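Local coordinates for protein bacilliredoxin BrxA (Bacillus subtilis, PDB 3FHK) that removes bacillithiol from S-bacillithiolated proteins as a dithiol bacilliredoxin of the thioredoxin superfamily, at residues Val52-Cys56 against Gly57-Gly61. The protein carries 2 engineered substitutions. Sequence-based numbering, arbitrary orientation. Where two conformers were deposited one is given.
Sequences VNSVC and GCAAG
Cys56 and Cys58, the two nucleophilic cysteines of the CXC active-site motif, bring their sulfurs to 4.2 Å between SG of Cys56 and SG of Cys58. That separation is far beyond a covalent S-S bond, so the redox-active disulfide is not formed here. Traced outward from its CB, which is held beside the peptide link to Gly57, the Cys56 side chain turns SG between its own backbone N and carbonyl carbon (chi1 58°). This rotation sets SG beside the first turn of the helix, 3.9 Å from N of Ala59 and 4.1 Å from CB of Ala59. The CXC motif thus lies at the N-terminal end of helix 57-73, as in the thioredoxin superfamily. SG also comes within 3.0 Å of Ser54 OG. That hydroxyl accepts a nearly straight bond from N of Cys56 (3.2 Å to OG of Ser54, 172° at the hydrogen), which defines an ST turn spanning Ser54 to Cys56, just before the helix. Cys56 holds the N-cap position: its O receives weak bonds from N of Ala60 and N of Ala59, the latter well bent at 129°. CB of Ala59 points back into the turn, 3.2 Å from O of Ser54. Arg64, further along helix 57-73, bonds OD1 of Asn53 and, weakly, O of Ser54, tying strand end to helix. Pro108 lies against both cysteines. Residues 54-56 link strand 47-53, flanked by strands 80-85 and 109-114, to helix 57-73, opening the beta-alpha-beta unit that strand 80-85 completes.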
ATOM      1  N   VAL A  52     -15.818 -20.194 -15.290  1.00 28.28           N
ATOM      2  CA  VAL A  52     -15.624 -18.785 -15.021  1.00 27.54           C
ATOM      3  C   VAL A  52     -14.928 -18.654 -13.683  1.00 30.94           C
ATOM      4  O   VAL A  52     -15.539 -18.831 -12.620  1.00 33.67           O
ATOM      5  CB  VAL A  52     -16.939 -18.025 -15.019  1.00 23.89           C
ATOM      6  CG1 VAL A  52     -16.692 -16.581 -14.608  1.00 20.15           C
ATOM      7  CG2 VAL A  52     -17.555 -18.096 -16.399  1.00 32.65           C
ATOM      8  N   ASN A  53     -13.637 -18.359 -13.757  1.00 30.93           N
ATOM      9  CA  ASN A  53     -12.767 -18.366 -12.599  1.00 32.43           C
ATOM     10  C   ASN A  53     -12.926 -17.071 -11.809  1.00 33.49           C
ATOM     11  O   ASN A  53     -13.565 -16.131 -12.283  1.00 31.28           O
ATOM     12  CB  ASN A  53     -11.319 -18.574 -13.051  1.00 33.71           C
ATOM     13  CG  ASN A  53     -10.438 -19.149 -11.956  1.00 35.97           C
ATOM     14  OD1 ASN A  53     -10.901 -19.431 -10.849  1.00 31.29           O
ATOM     15  ND2 ASN A  53      -9.156 -19.314 -12.260  1.00 34.97           N
ATOM     16  N   SER A  54     -12.361 -17.035 -10.603  1.00 37.83           N
ATOM     17  CA  SER A  54     -12.520 -15.898  -9.697  1.00 37.96           C
ATOM     18  C   SER A  54     -11.498 -15.979  -8.560  1.00 42.07           C
ATOM     19  O   SER A  54     -10.988 -17.050  -8.260  1.00 37.05           O
ATOM     20  CB  SER A  54     -13.943 -15.882  -9.118  1.00 33.26           C
ATOM     21  OG  SER A  54     -14.026 -15.075  -7.946  1.00 43.56           O
ATOM     22  N   VAL A  55     -11.217 -14.846  -7.921  1.00 39.95           N
ATOM     23  CA  VAL A  55     -10.247 -14.793  -6.822  1.00 38.62           C
ATOM     24  C   VAL A  55     -10.814 -15.246  -5.467  1.00 36.48           C
ATOM     25  O   VAL A  55     -10.071 -15.572  -4.540  1.00 43.34           O
ATOM     26  CB  VAL A  55      -9.682 -13.362  -6.671  1.00 47.71           C
ATOM     27  CG1 VAL A  55      -8.720 -13.281  -5.507  1.00 56.86           C
ATOM     28  CG2 VAL A  55      -8.984 -12.940  -7.942  1.00 51.71           C
ATOM     29  N   CYS A  56     -12.135 -15.252  -5.343  0.50 35.79           N
ATOM     30  CA  CYS A  56     -12.750 -15.470  -4.041  0.50 38.68           C
ATOM     31  C   CYS A  56     -12.514 -16.883  -3.500  0.50 37.12           C
ATOM     32  O   CYS A  56     -12.172 -17.805  -4.234  0.50 36.51           O
ATOM     33  CB  CYS A  56     -14.243 -15.180  -4.125  0.50 36.69           C
ATOM     34  SG  CYS A  56     -15.023 -16.212  -5.347  0.50 25.87           S
ATOM     35  N   GLY A  57     -12.712 -17.037  -2.199  1.00 42.90           N
ATOM     36  CA  GLY A  57     -12.457 -18.284  -1.513  1.00 42.05           C
ATOM     37  C   GLY A  57     -13.179 -19.470  -2.115  1.00 43.50           C
ATOM     38  O   GLY A  57     -12.633 -20.565  -2.181  1.00 51.81           O
ATOM     39  N   CYS A  58     -14.408 -19.273  -2.563  1.00 45.52           N
ATOM     40  CA  CYS A  58     -15.190 -20.425  -2.984  1.00 49.77           C
ATOM     41  C   CYS A  58     -14.839 -20.906  -4.402  1.00 38.58           C
ATOM     42  O   CYS A  58     -15.159 -22.034  -4.774  1.00 39.40           O
ATOM     43  CB  CYS A  58     -16.683 -20.172  -2.818  1.00 46.82           C
ATOM     44  SG  CYS A  58     -17.423 -19.462  -4.248  1.00 52.70           S
ATOM     45  N   ALA A  59     -14.169 -20.055  -5.175  1.00 28.85           N
ATOM     46  CA  ALA A  59     -13.513 -20.491  -6.403  1.00 32.14           C
ATOM     47  C   ALA A  59     -12.342 -21.417  -6.064  1.00 43.86           C
ATOM     48  O   ALA A  59     -12.150 -22.458  -6.710  1.00 51.56           O
ATOM     49  CB  ALA A  59     -13.021 -19.297  -7.199  1.00 25.12           C
ATOM     50  N   ALA A  60     -11.568 -21.021  -5.051  1.00 40.77           N
ATOM     51  CA  ALA A  60     -10.404 -21.782  -4.569  1.00 39.62           C
ATOM     52  C   ALA A  60     -10.792 -23.081  -3.880  1.00 37.53           C
ATOM     53  O   ALA A  60     -10.187 -24.125  -4.116  1.00 42.41           O
ATOM     54  CB  ALA A  60      -9.566 -20.923  -3.602  1.00 32.69           C
ATOM     55  N   GLY A  61     -11.797 -23.008  -3.017  1.00 37.87           N
ATOM     56  CA  GLY A  61     -12.176 -24.144  -2.196  1.00 40.38           C
ATOM     57  C   GLY A  61     -13.158 -25.109  -2.832  1.00 46.63           C
ATOM     58  O   GLY A  61     -13.258 -26.267  -2.416  1.00 47.70           O
TER